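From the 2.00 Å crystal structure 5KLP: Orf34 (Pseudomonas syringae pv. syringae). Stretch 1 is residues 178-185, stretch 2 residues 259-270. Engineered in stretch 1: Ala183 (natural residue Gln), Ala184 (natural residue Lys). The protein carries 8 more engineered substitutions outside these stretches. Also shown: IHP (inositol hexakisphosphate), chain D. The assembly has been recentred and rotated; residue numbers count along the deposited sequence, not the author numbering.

Stretch 1 (178-185) IETQAAAT
Stretch 2 259-270: DFYKHGASLTQA

Stretch 1 leaves a strand at Ile178 and Glu179 (phi/psi -104/116 and -94/115) and continues as loop. Thr180 bends the chain at -95/-29, Gln181 takes a left-handed conformation at 59/26, Ala182 returns to -73/-35, Ala183 extends to -83/130, Ala184 folds back to -83/-25, and Thr185 is extended at -135/-180. Stretch 2 opens with the last residues of a 3-10 segment, Asp259 to Tyr261, and passes through a type I beta turn from Tyr261 to Gly264, closed by Gly264 N to Tyr261 O at 3.1 Å. Gly264 is extended at -57/134, Ala265 turns at -72/-36, and Ser266, at -85/122, caps the helix that starts at Leu267.

The two stretches advance in the same sense: CA of Thr180 lies 7.6 Å from CA of Phe260, CA of Ala182 4.4 Å from CA of Gly264, and CA of Ala184 5.9 Å from CA of Ala265. The tightest of these approaches brings Ala182 O against the other backbone, where it accepts a hydrogen bond from Ala265 N at 3.2 Å (N-H...O angle 163°) and a CA-H...O contact from Gly264 CA at 3.5 Å. Gly264 has no side chain; an ideal CB there would be crowded by Gln269 OE1 at 3.2 Å, within its own stretch, while staying 4.0 Å from Ala182 O.

Two side chains of stretch 2 reach successive carbonyls of stretch 1. Tyr261 (chi1 -77°, chi2 -83°) has its CA-to-CB bond sideways, but the ring carries its hydroxyl inward, and OH donates to Thr180 O at 2.7 Å, with that oxygen near the ring plane. Gln269 points toward stretch 1 with chi1 and chi2 both t and chi3 65°; its NE2 donates to Gln181 O at 2.8 Å, angle 164°. The other end of its amide, OE1, accepts from water 1 at 2.7 Å. That water also donates to Ala182 O (2.8 Å) and accepts from Ser266 N (3.0 Å), tying the loop to the start of the helix. There Ser266 OG (chi1 t) accepts the capping bond from Gln269 N at 3.0 Å, anchoring the backbone of the residue whose amide spans the gap.

Within stretch 1, Thr180 (chi1 p) steadies the bend by accepting at OG1 from Ala182 N, 3.2 Å away, while Gln181 (chi1 m, chi2 t) turns back so that NE2 donates to Glu179 OE2 at 2.7 Å.

Apolar contacts fill in around these bonds. Ala182 CB lies 4.3 Å from Tyr261 CD1, and the methyls of Ala184 and Ala265 meet CB to CB at 3.6 Å; Ala184 is an engineered substitution, as is Ala183, whose CB points away. Phe260 (chi1 m, chi2 81°) points its CA-to-CB bond toward stretch 1, yet its closest contact is through the backbone, Phe260 O to Ala182 CB at 3.9 Å. The beta turn also serves inositol hexakisphosphate: Lys262 NZ donates to O33 of IHP at 2.7 Å, and His263 NE2 to O23 of IHP at 3.0 Å.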

# COMPACT_ATOMS: atom_id res chain seq x y z
N ILE A 178 -8.45 -5.63 0.22
CA ILE A 178 -7.79 -6.24 -0.92
C ILE A 178 -6.36 -6.62 -0.54
O ILE A 178 -5.53 -5.77 -0.19
CB ILE A 178 -7.80 -5.30 -2.12
CG1 ILE A 178 -9.25 -5.05 -2.54
CG2 ILE A 178 -6.99 -5.90 -3.28
CD1 ILE A 178 -9.41 -4.01 -3.61
N GLU A 179 -6.10 -7.91 -0.59
CA GLU A 179 -4.81 -8.45 -0.17
C GLU A 179 -3.90 -8.58 -1.38
O GLU A 179 -4.18 -9.37 -2.27
CB GLU A 179 -5.01 -9.80 0.51
CG GLU A 179 -3.73 -10.57 0.80
CD GLU A 179 -3.99 -11.95 1.39
OE1 GLU A 179 -4.38 -12.00 2.58
OE2 GLU A 179 -3.84 -12.97 0.67
N THR A 180 -2.79 -7.84 -1.44
CA THR A 180 -1.96 -7.93 -2.64
C THR A 180 -0.80 -8.94 -2.52
O THR A 180 -0.41 -9.54 -3.51
CB THR A 180 -1.37 -6.56 -3.05
OG1 THR A 180 -0.33 -6.18 -2.13
CG2 THR A 180 -2.44 -5.47 -3.05
N GLN A 181 -0.30 -9.15 -1.30
CA GLN A 181 0.90 -9.98 -1.05
C GLN A 181 2.14 -9.47 -1.78
O GLN A 181 3.06 -10.25 -2.08
CB GLN A 181 0.66 -11.46 -1.46
CG GLN A 181 -0.60 -12.08 -0.84
CD GLN A 181 -0.77 -13.56 -1.17
OE1 GLN A 181 0.15 -14.21 -1.69
NE2 GLN A 181 -1.95 -14.11 -0.88
N ALA A 182 2.18 -8.17 -2.07
CA ALA A 182 3.35 -7.63 -2.75
C ALA A 182 4.55 -7.55 -1.78
O ALA A 182 5.69 -7.77 -2.18
CB ALA A 182 3.04 -6.26 -3.36
N ALA A 183 4.28 -7.24 -0.51
CA ALA A 183 5.34 -7.08 0.49
C ALA A 183 5.76 -8.42 1.06
O ALA A 183 4.91 -9.20 1.50
CB ALA A 183 4.87 -6.17 1.62
N ALA A 184 7.06 -8.68 1.07
CA ALA A 184 7.59 -9.94 1.59
C ALA A 184 7.71 -9.91 3.11
O ALA A 184 7.73 -10.95 3.75
CB ALA A 184 8.93 -10.23 0.96
N THR A 185 7.83 -8.71 3.67
CA THR A 185 7.87 -8.54 5.12
C THR A 185 6.96 -7.38 5.50
O THR A 185 6.34 -6.76 4.64
CB THR A 185 9.29 -8.26 5.65
OG1 THR A 185 9.70 -6.94 5.26
CG2 THR A 185 10.28 -9.27 5.11
N ASP A 259 0.12 -1.80 -11.61
CA ASP A 259 0.78 -0.76 -10.80
C ASP A 259 1.09 -1.25 -9.40
O ASP A 259 2.15 -0.94 -8.84
CB ASP A 259 -0.14 0.46 -10.66
CG ASP A 259 -0.49 1.09 -11.99
OD1 ASP A 259 -0.97 0.36 -12.90
OD2 ASP A 259 -0.35 2.32 -12.09
N PHE A 260 0.17 -2.02 -8.84
CA PHE A 260 0.27 -2.41 -7.43
C PHE A 260 1.25 -3.54 -7.19
O PHE A 260 1.47 -3.95 -6.05
CB PHE A 260 -1.14 -2.75 -6.90
CG PHE A 260 -2.01 -1.53 -6.74
CD1 PHE A 260 -2.66 -0.98 -7.84
CD2 PHE A 260 -2.11 -0.89 -5.49
CE1 PHE A 260 -3.43 0.17 -7.70
CE2 PHE A 260 -2.87 0.25 -5.34
CZ PHE A 260 -3.54 0.79 -6.45
N TYR A 261 1.89 -4.02 -8.26
CA TYR A 261 2.86 -5.10 -8.11
C TYR A 261 4.27 -4.71 -8.53
O TYR A 261 5.18 -5.52 -8.46
CB TYR A 261 2.37 -6.35 -8.88
CG TYR A 261 1.28 -7.05 -8.11
CD1 TYR A 261 1.60 -7.93 -7.08
CD2 TYR A 261 -0.06 -6.75 -8.34
CE1 TYR A 261 0.61 -8.54 -6.33
CE2 TYR A 261 -1.07 -7.36 -7.59
CZ TYR A 261 -0.72 -8.26 -6.60
OH TYR A 261 -1.69 -8.86 -5.84
N LYS A 262 4.45 -3.46 -8.94
CA LYS A 262 5.75 -2.98 -9.39
C LYS A 262 6.86 -3.09 -8.33
O LYS A 262 8.04 -3.25 -8.68
CB LYS A 262 5.63 -1.52 -9.86
CG LYS A 262 4.91 -1.34 -11.17
CD LYS A 262 4.96 0.11 -11.64
CE LYS A 262 6.35 0.49 -12.16
NZ LYS A 262 6.37 1.87 -12.76
N HIS A 263 6.50 -2.98 -7.06
CA HIS A 263 7.51 -3.04 -5.98
C HIS A 263 7.49 -4.37 -5.24
O HIS A 263 8.05 -4.48 -4.15
CB HIS A 263 7.29 -1.88 -5.01
CG HIS A 263 7.41 -0.55 -5.67
ND1 HIS A 263 8.60 -0.10 -6.21
CD2 HIS A 263 6.49 0.39 -5.96
CE1 HIS A 263 8.41 1.08 -6.77
NE2 HIS A 263 7.14 1.40 -6.63
N GLY A 264 6.83 -5.36 -5.84
CA GLY A 264 6.78 -6.70 -5.28
C GLY A 264 8.18 -7.23 -5.08
O GLY A 264 9.04 -7.12 -5.97
N ALA A 265 8.43 -7.82 -3.92
CA ALA A 265 9.76 -8.33 -3.61
C ALA A 265 10.08 -9.58 -4.41
O ALA A 265 11.20 -9.77 -4.85
CB ALA A 265 9.89 -8.60 -2.12
N SER A 266 9.07 -10.42 -4.62
CA SER A 266 9.31 -11.77 -5.14
C SER A 266 9.43 -11.85 -6.67
O SER A 266 8.51 -11.50 -7.41
CB SER A 266 8.21 -12.71 -4.66
OG SER A 266 8.34 -13.98 -5.27
N LEU A 267 10.57 -12.35 -7.12
CA LEU A 267 10.77 -12.64 -8.53
C LEU A 267 9.78 -13.71 -9.03
O LEU A 267 9.23 -13.61 -10.12
CB LEU A 267 12.21 -13.09 -8.77
CG LEU A 267 12.49 -13.79 -10.10
CD1 LEU A 267 12.20 -12.87 -11.29
CD2 LEU A 267 13.92 -14.31 -10.14
N THR A 268 9.56 -14.74 -8.23
CA THR A 268 8.70 -15.83 -8.71
C THR A 268 7.24 -15.38 -8.76
O THR A 268 6.50 -15.78 -9.66
CB THR A 268 8.85 -17.09 -7.85
OG1 THR A 268 8.64 -16.78 -6.47
CG2 THR A 268 10.24 -17.66 -8.04
N GLN A 269 6.82 -14.56 -7.80
CA GLN A 269 5.46 -14.00 -7.86
C GLN A 269 5.23 -13.28 -9.19
O GLN A 269 4.24 -13.53 -9.88
CB GLN A 269 5.23 -13.04 -6.69
CG GLN A 269 3.86 -12.39 -6.64
CD GLN A 269 3.78 -11.38 -5.53
OE1 GLN A 269 4.47 -10.35 -5.55
NE2 GLN A 269 2.96 -11.68 -4.52
N ALA A 270 6.18 -12.43 -9.56
CA ALA A 270 6.12 -11.69 -10.81
C ALA A 270 5.98 -12.64 -11.98
O ALA A 270 5.18 -12.39 -12.89
CB ALA A 270 7.36 -10.81 -10.98
C1 IHP D . 7.54 8.62 -11.06
C2 IHP D . 7.25 7.33 -10.16
C3 IHP D . 8.14 6.03 -10.23
C4 IHP D . 9.26 6.07 -11.37
C5 IHP D . 9.09 7.06 -12.51
C6 IHP D . 8.89 8.41 -11.84
O11 IHP D . 6.52 8.94 -11.82
P1 IHP D . 5.61 10.36 -11.91
O21 IHP D . 4.14 10.02 -12.13
O31 IHP D . 6.09 11.20 -13.10
O41 IHP D . 5.69 11.25 -10.68
O12 IHP D . 5.92 7.00 -10.09
P2 IHP D . 5.17 7.12 -8.59
O22 IHP D . 5.27 8.57 -8.07
O32 IHP D . 3.70 6.69 -8.57
O42 IHP D . 5.98 6.27 -7.57
O13 IHP D . 7.32 5.07 -10.43
P3 IHP D . 6.87 3.67 -9.60
O23 IHP D . 6.28 3.81 -8.20
O33 IHP D . 5.75 3.34 -10.59
O43 IHP D . 7.94 2.58 -9.59
O14 IHP D . 9.52 4.85 -11.86
P4 IHP D . 10.77 3.94 -11.36
O24 IHP D . 10.46 3.26 -10.03
O34 IHP D . 11.16 2.88 -12.41
O44 IHP D . 12.02 4.81 -11.14
O15 IHP D . 8.21 6.72 -13.47
P5 IHP D . 8.67 6.33 -15.06
O25 IHP D . 10.18 6.11 -15.16
O35 IHP D . 7.97 5.02 -15.53
O45 IHP D . 8.30 7.44 -16.06
O16 IHP D . 9.09 9.40 -12.71
P6 IHP D . 9.76 10.84 -12.35
O26 IHP D . 10.88 10.67 -11.32
O36 IHP D . 10.35 11.52 -13.61
O46 IHP D . 8.72 11.80 -11.77
O HOH W 1 6.31 -10.11 -3.59